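PDB 7NMQ: hemolysin BL lytic component L1 from Bacillus cereus, which is one of the lytic components of haemolysin BL, a helical pore-forming toxin, and probably acts on target membranes together with its partner proteins. Local coordinates for residues Gly6-Lys11 against Asn312-Asn317; Gln34-Leu39 against Asn58-Arg63; Lys53-Asn58 against Thr147-Asn152; Thr123-Val128 against Asn306-Trp311. All blocks are in the same frame, centred on the assembly; numbering follows the deposited sequence.

Overall arrangement
Helix 45-103, helix 107-154 and helix 275-325 are long helices of one bundle, pinned near two places. Contacts 1 and 4 share helix 275-325, with centres about 9 Å apart. Contacts 2 and 3 share helix 45-103 and Asn58, also with centres about 9 Å apart. They lie across the chain's centre from contact 1, and their centres are about 37 Å from that of contact 4. Contact 4 is the buried one: an asparagine lies over a tryptophan face. The other three are partly buried. Contact 1 sets a turn against a helix through Glu8 and Met314. Contact 2 ties a loop down with hydrogen bonds. Contact 3 joins two antiparallel helices through paired asparagines and an apolar side.

Contact 1 (Gly6-Lys11 against Asn312-Asn317); sequences GPEGLK and NTMGAN
Glu8 and Met314 carry a turn-on-helix contact, in which the segment leading into helix 10-33 lies against the flank of helix 275-325. The setting is the helical bundle of a ClyA-like toxin. Residues Pro7-Leu10 form a type II' beta turn, closed by a hydrogen bond from Leu10 N to Pro7 O of 3.0 Å. Glu8 and Gly9 are its two central residues, and Gly9 is also the N-cap of helix 10-33. Gln310 of helix 275-325 holds the turn through a hydrogen bond from Gly9 N to its OE1. The end of Met314 fits under the turn. Its CG is anti to the backbone N (chi1 -172°), and the chain bends at chi3 to bring CE toward the turn. Met314 has two conformers in the model, so its contacts hold for this one only and are less certain. Here Met314 CE lies 3.5 Å from Pro7 CA. CE also lies 4.1 Å from Leu10 CD1, where the two side chains cross at about a right angle. Trp347 of helix 330-357 touches both Pro7 and Met314, so helix 330-357 packs against this side. The polar side is more exposed. Glu8 bends at chi2 and reaches over Met314 toward Asn317. The two side chains meet tip to tip, with the carboxylate and amide planes 44° apart. Thr313 turns its hydroxyl back to Lys309 O in its own helix. Its methyl therefore faces the carboxylate, with Thr313 CG2 3.4 Å from Glu8 OE1.

Contact 2 (Gln34-Leu39 against Asn58-Arg63); sequences QPNVNL and NQELSR
Gln34 meets Arg63 through its backbone: Arg63 NH1 gives a weak bond to Gln34 O, 3.4 Å long. A water bridges the same two atoms. It donates to Gln34 O and accepts from Arg63 NH1. The Gln34 side chain hydrogen-bonds mainly to Ser282, Asn285 and Ala226, with a weak water link to Gln59 NE2. Asn36 is the polar centre of the contact. Arg63 grips Asn36 OD1 end-on with two nitrogens, NH1 and NH2, each 2.9 Å away. OD1 lies in the guanidinium plane, and both nitrogens approach from the same face of the amide. The other end of the amide, Asn36 ND2, donates to Glu60 OE2 at 3.1 Å on the anti lone pair. That carboxylate is one of two conformers, so the bond is less certain. At Val37 the backbone N donates to Gln59 OE1 at 2.9 Å. The bond lies in the carbonyl plane, on a lone pair. This is the loop joining helix 10-33 to helix 45-103 in the helical bundle, laid back along the second helix, where His56 NE2 also binds Val37 O. Val37 packs between Leu52 and Ile55 of that helix and Ala279 of helix 275-325.

Contact 3 (Lys53-Asn58 against Thr147-Asn152); sequences KNIHLN and TDFKNN
Helix segments 53-58 and 147-152 run antiparallel at 154°, with axes 9.5 Å apart, and come nearest at Asn58 and Phe149, whose CA atoms are 5.9 Å apart. Asn58 projects its side chain between Phe149 and Asn152. Its ND2 donates to Asn152 OD1 at 2.9 Å, with an N-H...O angle of 151°. The donor lies in the carbonyl plane of Asn152, on a lone pair, and the two amides are nearly coplanar. A water sits 2.9 Å from Asn152 OD1 and 3.2 Å from Asn58 OD1. More acceptors surround it than it has protons, so it may not serve both at once. This is side-by-side packing of two successive long helices in the ClyA-like bundle. The asparagine pair and the water lie on one side of the interface, and Ile55 and Phe149 on the side facing helix 275-325. Phe149 has CG anti to the backbone N (chi1 -173°). Its ring points to helix 275-325, where Leu283, Ala286 and Leu290 meet it. Asn58 CB touches the edge of this ring at CD1, 3.7 Å away and in plane. Ile55 CG2 comes to 4.0 Å from Phe149 CE1. Ile55 and Asn152 slide past each other in opposite directions, with Ile55 CG1 3.6 Å from Asn152 CB. Asn54 CB packs against Asn152 OD1, beside the hydrogen-bonded pair.

Contact 4 (Thr123-Val128 against Asn306-Trp311); sequences TNSKEV and NIQKQW
Asn124 lies over one face of the Trp311 indole. Its CB sits 3.8 Å from the centroid of the five-membered ring, 18° off the normal, in a CH-pi contact. Its ND2 lies over the outer rim of the six-membered ring, 3.4 Å from Trp311 CH2. The amide is not stacked flat, since its plane is 59° from the ring plane. Ser125 CB packs beside the Trp311 stem, 3.9 Å from Trp311 CB. Val128 fills the next turn: CG1 lies 3.9 Å from Gln308 CB, and CG2 lies 4.1 Å from Ile307 CG2. Gln308 has CG anti to the backbone N and is extended beyond it. Its NE2 donates to Ser125 O at 3.0 Å, though NE2 is crowded and its position is less sure. In the next shell, Ser125 OG is hydrogen-bonded to Asn312 OD1, one turn along from Gln308. The two segments are antiparallel, 159° apart, with axes at 8.8 Å, and bring helix 107-154 against helix 275-325. Helix 45-103 packs beside both: Asn83 touches Asn124, Ile84 touches Trp311, and Thr80 touches Val128 and Ile307. Helix 10-33 meets Ile307 through Leu10, Ala13 and Thr17, so four helices of the bundle converge here.

Contact 1 (Gly6-Lys11 against Asn312-Asn317)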
loop_
_atom_site.group_PDB
_atom_site.type_symbol
_atom_site.label_atom_id
_atom_site.label_comp_id
_atom_site.label_asym_id
_atom_site.label_seq_id
_atom_site.Cartn_x
_atom_site.Cartn_y
_atom_site.Cartn_z
ATOM N N GLY A 6 14.310 11.287 18.065
ATOM C CA GLY A 6 13.969 11.356 16.649
ATOM C C GLY A 6 12.942 10.313 16.249
ATOM O O GLY A 6 12.424 9.552 17.062
ATOM N N PRO A 7 12.587 10.339 14.958
ATOM C CA PRO A 7 11.516 9.474 14.433
ATOM C C PRO A 7 11.847 7.974 14.342
ATOM O O PRO A 7 11.043 7.206 13.854
ATOM C CB PRO A 7 11.190 10.223 13.136
ATOM C CG PRO A 7 12.434 10.875 12.717
ATOM C CD PRO A 7 13.046 11.347 14.003
ATOM N N GLU A 8 12.999 7.525 14.811
ATOM C CA GLU A 8 13.324 6.086 14.902
ATOM C C GLU A 8 13.150 5.493 13.484
ATOM O O GLU A 8 13.656 6.100 12.529
ATOM C CB GLU A 8 12.457 5.445 15.995
ATOM C CG GLU A 8 12.463 6.213 17.289
ATOM C CD GLU A 8 13.356 5.695 18.386
ATOM O OE1 GLU A 8 12.849 5.679 19.504
ATOM O OE2 GLU A 8 14.537 5.328 18.125
ATOM N N GLY A 9 12.502 4.340 13.322
ATOM C CA GLY A 9 12.321 3.671 12.024
ATOM C C GLY A 9 11.104 4.168 11.265
ATOM O O GLY A 9 10.668 3.430 10.352
ATOM N N LEU A 10 10.558 5.353 11.570
ATOM C CA LEU A 10 9.348 5.785 10.824
ATOM C C LEU A 10 9.629 5.928 9.330
ATOM O O LEU A 10 8.679 5.644 8.542
ATOM C CB LEU A 10 8.743 7.047 11.400
ATOM C CG LEU A 10 8.066 6.861 12.742
ATOM C CD1 LEU A 10 7.687 8.229 13.303
ATOM C CD2 LEU A 10 6.842 5.968 12.636
ATOM N N LYS A 11 10.805 6.315 8.909
ATOM C CA LYS A 11 11.073 6.580 7.481
ATOM C C LYS A 11 10.853 5.296 6.668
ATOM O O LYS A 11 10.125 5.327 5.673
ATOM C CB LYS A 11 12.479 7.131 7.316
ATOM C CG LYS A 11 12.674 8.060 6.145
ATOM C CD LYS A 11 13.990 8.818 6.199
ATOM C CE LYS A 11 14.165 9.710 4.985
ATOM N NZ LYS A 11 15.558 10.188 4.860
ATOM N N ASN A 312 5.800 3.446 20.082
ATOM C CA ASN A 312 5.991 2.907 21.447
ATOM C C ASN A 312 7.453 3.045 21.895
ATOM O O ASN A 312 7.687 3.445 23.040
ATOM C CB ASN A 312 5.505 1.477 21.532
ATOM C CG ASN A 312 4.003 1.401 21.385
ATOM O OD1 ASN A 312 3.286 2.377 21.575
ATOM N ND2 ASN A 312 3.529 0.214 21.097
ATOM N N THR A 313 8.405 2.747 21.033
ATOM C CA THR A 313 9.843 2.885 21.343
ATOM C C THR A 313 10.148 4.351 21.625
ATOM O O THR A 313 10.885 4.659 22.617
ATOM C CB THR A 313 10.714 2.326 20.229
ATOM O OG1 THR A 313 10.378 0.930 20.149
ATOM C CG2 THR A 313 12.183 2.501 20.511
ATOM N N MET A 314 9.597 5.238 20.819
ATOM C CA MET A 314 9.856 6.677 20.974
ATOM C C MET A 314 9.268 7.129 22.321
ATOM O O MET A 314 9.910 7.931 23.006
ATOM C CB MET A 314 9.224 7.432 19.805
ATOM C CG MET A 314 9.574 8.876 19.757
ATOM S SD MET A 314 8.637 9.648 18.459
ATOM C CE MET A 314 9.312 8.771 17.040
ATOM N N GLY A 315 8.061 6.694 22.681
ATOM C CA GLY A 315 7.450 7.038 23.978
ATOM C C GLY A 315 8.357 6.580 25.106
ATOM O O GLY A 315 8.551 7.348 26.056
ATOM N N ALA A 316 8.945 5.394 25.014
ATOM C CA ALA A 316 9.900 4.905 26.045
ATOM C C ALA A 316 11.141 5.792 26.124
ATOM O O ALA A 316 11.596 6.103 27.227
ATOM C CB ALA A 316 10.309 3.494 25.778
ATOM N N ASN A 317 11.656 6.218 24.995
ATOM C CA ASN A 317 12.872 7.057 24.946
ATOM C C ASN A 317 12.574 8.425 25.583
ATOM O O ASN A 317 13.360 8.936 26.382
ATOM C CB ASN A 317 13.359 7.193 23.510
ATOM C CG ASN A 317 13.978 5.926 22.966
ATOM O OD1 ASN A 317 14.456 5.086 23.714
ATOM N ND2 ASN A 317 14.045 5.800 21.660
#

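Contact 2 (Gln34-Leu39 against Asn58-Arg63)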
loop_
_atom_site.group_PDB
_atom_site.type_symbol
_atom_site.label_atom_id
_atom_site.label_comp_id
_atom_site.label_asym_id
_atom_site.label_seq_id
_atom_site.Cartn_x
_atom_site.Cartn_y
_atom_site.Cartn_z
ATOM N N GLN A 34 -13.655 -3.411 -14.064
ATOM C CA GLN A 34 -13.948 -4.701 -14.691
ATOM C C GLN A 34 -15.454 -4.930 -14.632
ATOM O O GLN A 34 -16.049 -4.936 -13.556
ATOM C CB GLN A 34 -13.205 -5.814 -13.983
ATOM C CG GLN A 34 -13.471 -7.120 -14.681
ATOM C CD GLN A 34 -12.294 -8.033 -14.799
ATOM O OE1 GLN A 34 -11.162 -7.645 -15.044
ATOM N NE2 GLN A 34 -12.562 -9.285 -14.540
ATOM N N PRO A 35 -16.137 -5.106 -15.777
ATOM C CA PRO A 35 -17.584 -5.302 -15.730
ATOM C C PRO A 35 -17.981 -6.709 -15.297
ATOM O O PRO A 35 -17.135 -7.596 -15.251
ATOM C CB PRO A 35 -18.014 -5.064 -17.166
ATOM C CG PRO A 35 -16.839 -5.510 -17.949
ATOM C CD PRO A 35 -15.629 -5.042 -17.156
ATOM N N ASN A 36 -19.257 -6.843 -14.941
ATOM C CA ASN A 36 -19.861 -8.178 -14.706
ATOM C C ASN A 36 -19.540 -9.076 -15.893
ATOM O O ASN A 36 -19.653 -8.640 -17.073
ATOM C CB ASN A 36 -21.350 -8.100 -14.402
ATOM C CG ASN A 36 -21.697 -7.669 -12.996
ATOM O OD1 ASN A 36 -20.830 -7.254 -12.231
ATOM N ND2 ASN A 36 -22.973 -7.774 -12.650
ATOM N N VAL A 37 -19.189 -10.310 -15.626
ATOM C CA VAL A 37 -18.766 -11.219 -16.726
ATOM C C VAL A 37 -19.949 -11.452 -17.656
ATOM O O VAL A 37 -21.062 -11.754 -17.217
ATOM C CB VAL A 37 -18.193 -12.530 -16.184
ATOM C CG1 VAL A 37 -19.200 -13.384 -15.429
ATOM C CG2 VAL A 37 -17.573 -13.367 -17.278
ATOM N N ASN A 38 -19.667 -11.380 -18.944
ATOM C CA ASN A 38 -20.673 -11.631 -19.987
ATOM C C ASN A 38 -20.601 -13.092 -20.435
ATOM O O ASN A 38 -19.708 -13.467 -21.186
ATOM C CB ASN A 38 -20.481 -10.663 -21.156
ATOM C CG ASN A 38 -21.533 -10.849 -22.244
ATOM O OD1 ASN A 38 -22.420 -11.701 -22.173
ATOM N ND2 ASN A 38 -21.412 -10.039 -23.264
ATOM N N LEU A 39 -21.570 -13.877 -19.997
ATOM C CA LEU A 39 -21.799 -15.243 -20.543
ATOM C C LEU A 39 -23.222 -15.364 -21.067
ATOM O O LEU A 39 -23.799 -16.469 -21.038
ATOM C CB LEU A 39 -21.492 -16.269 -19.461
ATOM C CG LEU A 39 -19.992 -16.489 -19.297
ATOM C CD1 LEU A 39 -19.715 -17.226 -18.012
ATOM C CD2 LEU A 39 -19.392 -17.226 -20.497
ATOM N N ASN A 58 -20.764 -11.712 -6.511
ATOM C CA ASN A 58 -19.378 -11.603 -6.005
ATOM C C ASN A 58 -18.705 -10.399 -6.643
ATOM O O ASN A 58 -17.943 -9.680 -5.953
ATOM C CB ASN A 58 -18.534 -12.809 -6.326
ATOM C CG ASN A 58 -19.026 -14.100 -5.701
ATOM O OD1 ASN A 58 -19.721 -14.153 -4.663
ATOM N ND2 ASN A 58 -18.600 -15.161 -6.305
ATOM N N GLN A 59 -18.948 -10.124 -7.918
ATOM C CA GLN A 59 -18.258 -9.023 -8.624
ATOM C C GLN A 59 -18.801 -7.712 -8.073
ATOM O O GLN A 59 -18.032 -6.757 -7.907
ATOM C CB GLN A 59 -18.420 -9.115 -10.150
ATOM C CG GLN A 59 -17.721 -10.315 -10.730
ATOM C CD GLN A 59 -17.779 -10.374 -12.234
ATOM O OE1 GLN A 59 -18.790 -10.743 -12.826
ATOM N NE2 GLN A 59 -16.714 -9.955 -12.847
ATOM N N GLU A 60 -20.101 -7.619 -7.823
ATOM C CA GLU A 60 -20.669 -6.378 -7.238
ATOM C C GLU A 60 -20.039 -6.151 -5.859
ATOM O O GLU A 60 -19.703 -5.002 -5.532
ATOM C CB GLU A 60 -22.193 -6.489 -7.181
ATOM C CG GLU A 60 -22.829 -6.435 -8.564
ATOM C CD GLU A 60 -24.075 -7.266 -8.743
ATOM O OE1 GLU A 60 -24.797 -7.535 -7.757
ATOM O OE2 GLU A 60 -24.286 -7.646 -9.889
ATOM N N LEU A 61 -19.842 -7.196 -5.062
ATOM C CA LEU A 61 -19.218 -6.980 -3.739
ATOM C C LEU A 61 -17.731 -6.641 -3.904
ATOM O O LEU A 61 -17.223 -5.833 -3.123
ATOM C CB LEU A 61 -19.397 -8.229 -2.890
ATOM C CG LEU A 61 -18.943 -8.082 -1.444
ATOM C CD1 LEU A 61 -19.679 -6.958 -0.739
ATOM C CD2 LEU A 61 -19.201 -9.397 -0.746
ATOM N N SER A 62 -17.057 -7.161 -4.920
ATOM C CA SER A 62 -15.641 -6.814 -5.152
ATOM C C SER A 62 -15.586 -5.294 -5.345
ATOM O O SER A 62 -14.609 -4.651 -4.904
ATOM C CB SER A 62 -15.051 -7.502 -6.348
ATOM O OG SER A 62 -15.131 -8.912 -6.254
ATOM N N ARG A 63 -16.550 -4.739 -6.110
ATOM C CA ARG A 63 -16.473 -3.299 -6.428
ATOM C C ARG A 63 -16.805 -2.474 -5.185
ATOM O O ARG A 63 -16.168 -1.402 -4.952
ATOM C CB ARG A 63 -17.322 -2.929 -7.640
ATOM C CG ARG A 63 -16.878 -3.634 -8.923
ATOM C CD ARG A 63 -17.521 -3.108 -10.185
ATOM N NE ARG A 63 -18.895 -3.489 -10.286
ATOM C CZ ARG A 63 -19.379 -4.628 -10.824
ATOM N NH1 ARG A 63 -18.633 -5.514 -11.461
ATOM N NH2 ARG A 63 -20.674 -4.789 -10.803
HETATM O O HOH W 1 -15.324 -10.890 -15.450
HETATM O O HOH W 2 -15.531 -6.054 -11.154
#

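Contact 3 (Lys53-Asn58 against Thr147-Asn152)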
loop_
_atom_site.group_PDB
_atom_site.type_symbol
_atom_site.label_atom_id
_atom_site.label_comp_id
_atom_site.label_asym_id
_atom_site.label_seq_id
_atom_site.Cartn_x
_atom_site.Cartn_y
_atom_site.Cartn_z
ATOM N N LYS A 53 -24.982 -16.347 -11.699
ATOM C CA LYS A 53 -25.723 -15.413 -10.808
ATOM C C LYS A 53 -24.864 -15.080 -9.582
ATOM O O LYS A 53 -24.766 -13.905 -9.202
ATOM C CB LYS A 53 -27.082 -15.985 -10.387
ATOM C CG LYS A 53 -27.641 -15.370 -9.107
ATOM C CD LYS A 53 -28.977 -15.920 -8.665
ATOM C CE LYS A 53 -29.405 -15.358 -7.331
ATOM N NZ LYS A 53 -30.349 -16.244 -6.608
ATOM N N ASN A 54 -24.243 -16.098 -8.993
ATOM C CA ASN A 54 -23.418 -15.918 -7.786
ATOM C C ASN A 54 -22.152 -15.138 -8.111
ATOM O O ASN A 54 -21.759 -14.299 -7.305
ATOM C CB ASN A 54 -23.108 -17.260 -7.161
ATOM C CG ASN A 54 -24.359 -17.784 -6.509
ATOM O OD1 ASN A 54 -25.181 -17.026 -6.015
ATOM N ND2 ASN A 54 -24.447 -19.065 -6.376
ATOM N N ILE A 55 -21.531 -15.418 -9.247
ATOM C CA ILE A 55 -20.331 -14.658 -9.684
ATOM C C ILE A 55 -20.688 -13.192 -9.808
ATOM O O ILE A 55 -19.921 -12.327 -9.385
ATOM C CB ILE A 55 -19.778 -15.249 -10.972
ATOM C CG1 ILE A 55 -19.104 -16.572 -10.603
ATOM C CG2 ILE A 55 -18.859 -14.253 -11.653
ATOM C CD1 ILE A 55 -18.737 -17.443 -11.737
ATOM N N HIS A 56 -21.811 -12.863 -10.422
ATOM C CA HIS A 56 -22.178 -11.447 -10.564
ATOM C C HIS A 56 -22.363 -10.801 -9.202
ATOM O O HIS A 56 -21.922 -9.651 -9.024
ATOM C CB HIS A 56 -23.461 -11.311 -11.364
ATOM C CG HIS A 56 -23.234 -11.576 -12.811
ATOM N ND1 HIS A 56 -24.273 -11.904 -13.640
ATOM C CD2 HIS A 56 -22.116 -11.517 -13.574
ATOM C CE1 HIS A 56 -23.783 -12.071 -14.873
ATOM N NE2 HIS A 56 -22.467 -11.841 -14.872
ATOM N N LEU A 57 -22.952 -11.496 -8.229
ATOM C CA LEU A 57 -23.061 -10.944 -6.862
ATOM C C LEU A 57 -21.648 -10.774 -6.281
ATOM O O LEU A 57 -21.397 -9.762 -5.607
ATOM C CB LEU A 57 -23.870 -11.889 -5.972
ATOM C CG LEU A 57 -25.322 -12.039 -6.375
ATOM C CD1 LEU A 57 -26.038 -13.011 -5.436
ATOM C CD2 LEU A 57 -26.042 -10.736 -6.445
ATOM N N ASN A 58 -20.764 -11.712 -6.511
ATOM C CA ASN A 58 -19.378 -11.603 -6.005
ATOM C C ASN A 58 -18.705 -10.399 -6.643
ATOM O O ASN A 58 -17.943 -9.680 -5.953
ATOM C CB ASN A 58 -18.534 -12.809 -6.326
ATOM C CG ASN A 58 -19.026 -14.100 -5.701
ATOM O OD1 ASN A 58 -19.721 -14.153 -4.663
ATOM N ND2 ASN A 58 -18.600 -15.161 -6.305
ATOM N N THR A 147 -12.549 -15.922 -1.514
ATOM C CA THR A 147 -12.785 -17.369 -1.455
ATOM C C THR A 147 -14.140 -17.695 -2.118
ATOM O O THR A 147 -14.238 -18.712 -2.777
ATOM C CB THR A 147 -12.699 -17.940 -0.055
ATOM O OG1 THR A 147 -13.579 -17.236 0.797
ATOM C CG2 THR A 147 -11.312 -17.741 0.500
ATOM N N ASP A 148 -15.154 -16.865 -1.912
ATOM C CA ASP A 148 -16.485 -17.054 -2.550
ATOM C C ASP A 148 -16.309 -17.061 -4.069
ATOM O O ASP A 148 -16.815 -17.974 -4.765
ATOM C CB ASP A 148 -17.417 -15.884 -2.266
ATOM C CG ASP A 148 -17.996 -15.828 -0.870
ATOM O OD1 ASP A 148 -18.006 -16.875 -0.211
ATOM O OD2 ASP A 148 -18.534 -14.760 -0.516
ATOM N N PHE A 149 -15.587 -16.079 -4.576
ATOM C CA PHE A 149 -15.340 -15.933 -6.016
ATOM C C PHE A 149 -14.536 -17.113 -6.530
ATOM O O PHE A 149 -14.940 -17.761 -7.532
ATOM C CB PHE A 149 -14.678 -14.595 -6.275
ATOM C CG PHE A 149 -14.518 -14.266 -7.731
ATOM C CD1 PHE A 149 -15.572 -13.737 -8.430
ATOM C CD2 PHE A 149 -13.346 -14.538 -8.395
ATOM C CE1 PHE A 149 -15.427 -13.407 -9.772
ATOM C CE2 PHE A 149 -13.210 -14.230 -9.726
ATOM C CZ PHE A 149 -14.235 -13.620 -10.393
ATOM N N LYS A 150 -13.432 -17.470 -5.867
ATOM C CA LYS A 150 -12.596 -18.596 -6.297
ATOM C C LYS A 150 -13.469 -19.840 -6.357
ATOM O O LYS A 150 -13.343 -20.612 -7.304
ATOM C CB LYS A 150 -11.444 -18.820 -5.313
ATOM C CG LYS A 150 -10.597 -20.047 -5.586
ATOM C CD LYS A 150 -9.298 -20.073 -4.753
ATOM C CE LYS A 150 -8.687 -21.451 -4.694
ATOM N NZ LYS A 150 -8.215 -21.864 -6.042
ATOM N N ASN A 151 -14.299 -20.097 -5.357
ATOM C CA ASN A 151 -15.140 -21.321 -5.347
ATOM C C ASN A 151 -16.141 -21.283 -6.513
ATOM O O ASN A 151 -16.340 -22.330 -7.149
ATOM C CB ASN A 151 -15.797 -21.488 -3.987
ATOM C CG ASN A 151 -16.595 -22.765 -3.937
ATOM O OD1 ASN A 151 -16.039 -23.824 -4.117
ATOM N ND2 ASN A 151 -17.903 -22.634 -3.831
ATOM N N ASN A 152 -16.714 -20.149 -6.838
ATOM C CA ASN A 152 -17.731 -20.092 -7.911
ATOM C C ASN A 152 -17.009 -20.222 -9.241
ATOM O O ASN A 152 -17.580 -20.838 -10.178
ATOM C CB ASN A 152 -18.542 -18.817 -7.836
ATOM C CG ASN A 152 -19.551 -18.787 -6.718
ATOM O OD1 ASN A 152 -19.760 -17.761 -6.055
ATOM N ND2 ASN A 152 -20.233 -19.882 -6.535
HETATM O O HOH W 3 -21.159 -16.865 -3.623
#

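Contact 4 (Thr123-Val128 against Asn306-Trp311)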
loop_
_atom_site.group_PDB
_atom_site.type_symbol
_atom_site.label_atom_id
_atom_site.label_comp_id
_atom_site.label_asym_id
_atom_site.label_seq_id
_atom_site.Cartn_x
_atom_site.Cartn_y
_atom_site.Cartn_z
ATOM N N THR A 123 -0.981 9.055 21.979
ATOM C CA THR A 123 -2.208 9.224 21.168
ATOM C C THR A 123 -1.976 8.600 19.791
ATOM O O THR A 123 -2.850 7.863 19.309
ATOM C CB THR A 123 -2.617 10.681 21.001
ATOM O OG1 THR A 123 -2.950 11.184 22.284
ATOM C CG2 THR A 123 -3.790 10.907 20.072
ATOM N N ASN A 124 -0.836 8.890 19.169
ATOM C CA ASN A 124 -0.508 8.396 17.823
ATOM C C ASN A 124 -0.412 6.883 17.862
ATOM O O ASN A 124 -0.892 6.246 16.914
ATOM C CB ASN A 124 0.729 9.063 17.272
ATOM C CG ASN A 124 0.477 10.528 17.001
ATOM O OD1 ASN A 124 -0.665 10.994 16.951
ATOM N ND2 ASN A 124 1.551 11.241 16.792
ATOM N N SER A 125 0.193 6.318 18.901
ATOM C CA SER A 125 0.302 4.850 19.008
ATOM C C SER A 125 -1.102 4.255 19.110
ATOM O O SER A 125 -1.402 3.254 18.408
ATOM C CB SER A 125 1.126 4.466 20.193
ATOM O OG SER A 125 1.055 3.066 20.350
ATOM N N LYS A 126 -1.951 4.839 19.944
ATOM C CA LYS A 126 -3.318 4.305 20.171
ATOM C C LYS A 126 -4.107 4.363 18.851
ATOM O O LYS A 126 -4.891 3.418 18.542
ATOM C CB LYS A 126 -4.047 5.070 21.274
ATOM C CG LYS A 126 -5.356 4.461 21.739
ATOM C CD LYS A 126 -6.078 5.337 22.764
ATOM C CE LYS A 126 -7.486 4.855 23.036
ATOM N NZ LYS A 126 -7.483 3.621 23.859
ATOM N N GLU A 127 -3.957 5.442 18.090
ATOM C CA GLU A 127 -4.696 5.629 16.826
ATOM C C GLU A 127 -4.274 4.548 15.835
ATOM O O GLU A 127 -5.158 4.042 15.104
ATOM C CB GLU A 127 -4.503 7.001 16.211
ATOM C CG GLU A 127 -5.252 8.099 16.958
ATOM C CD GLU A 127 -5.466 9.389 16.171
ATOM O OE1 GLU A 127 -5.328 9.401 14.877
ATOM O OE2 GLU A 127 -5.814 10.383 16.830
ATOM N N VAL A 128 -3.003 4.164 15.801
ATOM C CA VAL A 128 -2.579 3.109 14.846
ATOM C C VAL A 128 -3.318 1.826 15.198
ATOM O O VAL A 128 -3.715 1.105 14.279
ATOM C CB VAL A 128 -1.063 2.842 14.793
ATOM C CG1 VAL A 128 -0.731 1.701 13.847
ATOM C CG2 VAL A 128 -0.323 4.065 14.367
ATOM N N ASN A 306 4.525 -1.964 12.492
ATOM C CA ASN A 306 5.906 -1.456 12.664
ATOM C C ASN A 306 5.835 0.017 13.078
ATOM O O ASN A 306 6.559 0.416 13.987
ATOM C CB ASN A 306 6.744 -1.637 11.409
ATOM C CG ASN A 306 8.189 -1.292 11.655
ATOM O OD1 ASN A 306 8.786 -1.733 12.644
ATOM N ND2 ASN A 306 8.732 -0.439 10.817
ATOM N N ILE A 307 4.946 0.800 12.476
ATOM C CA ILE A 307 4.766 2.229 12.856
ATOM C C ILE A 307 4.360 2.283 14.322
ATOM O O ILE A 307 4.918 3.104 15.086
ATOM C CB ILE A 307 3.765 2.964 11.952
ATOM C CG1 ILE A 307 4.369 3.107 10.548
ATOM C CG2 ILE A 307 3.317 4.304 12.518
ATOM C CD1 ILE A 307 3.457 3.728 9.516
ATOM N N GLN A 308 3.427 1.433 14.740
ATOM C CA GLN A 308 3.007 1.405 16.159
ATOM C C GLN A 308 4.213 1.103 17.068
ATOM O O GLN A 308 4.379 1.808 18.089
ATOM C CB GLN A 308 1.915 0.368 16.354
ATOM C CG GLN A 308 1.579 0.273 17.829
ATOM C CD GLN A 308 0.296 -0.446 18.006
ATOM O OE1 GLN A 308 0.210 -1.626 17.714
ATOM N NE2 GLN A 308 -0.708 0.299 18.447
ATOM N N LYS A 309 5.021 0.117 16.734
ATOM C CA LYS A 309 6.237 -0.243 17.490
ATOM C C LYS A 309 7.158 0.978 17.584
ATOM O O LYS A 309 7.707 1.217 18.685
ATOM C CB LYS A 309 6.956 -1.420 16.838
ATOM C CG LYS A 309 8.274 -1.833 17.478
ATOM C CD LYS A 309 8.793 -3.180 16.984
ATOM C CE LYS A 309 8.944 -3.238 15.485
ATOM N NZ LYS A 309 9.741 -2.096 14.986
ATOM N N GLN A 310 7.311 1.743 16.507
ATOM C CA GLN A 310 8.227 2.908 16.498
ATOM C C GLN A 310 7.673 3.975 17.433
ATOM O O GLN A 310 8.488 4.573 18.194
ATOM C CB GLN A 310 8.454 3.520 15.138
ATOM C CG GLN A 310 8.998 2.526 14.138
ATOM C CD GLN A 310 10.276 1.830 14.524
ATOM O OE1 GLN A 310 11.161 2.370 15.206
ATOM N NE2 GLN A 310 10.412 0.619 14.011
ATOM N N TRP A 311 6.362 4.204 17.437
ATOM C CA TRP A 311 5.811 5.203 18.398
ATOM C C TRP A 311 6.024 4.715 19.831
ATOM O O TRP A 311 6.350 5.531 20.699
ATOM C CB TRP A 311 4.325 5.459 18.140
ATOM C CG TRP A 311 3.987 6.332 16.981
ATOM C CD1 TRP A 311 3.208 5.945 15.936
ATOM C CD2 TRP A 311 4.372 7.692 16.738
ATOM N NE1 TRP A 311 3.051 6.992 15.072
ATOM C CE2 TRP A 311 3.737 8.093 15.549
ATOM C CE3 TRP A 311 5.134 8.641 17.416
ATOM C CZ2 TRP A 311 3.901 9.360 15.008
ATOM C CZ3 TRP A 311 5.260 9.908 16.902
ATOM C CH2 TRP A 311 4.644 10.276 15.709
#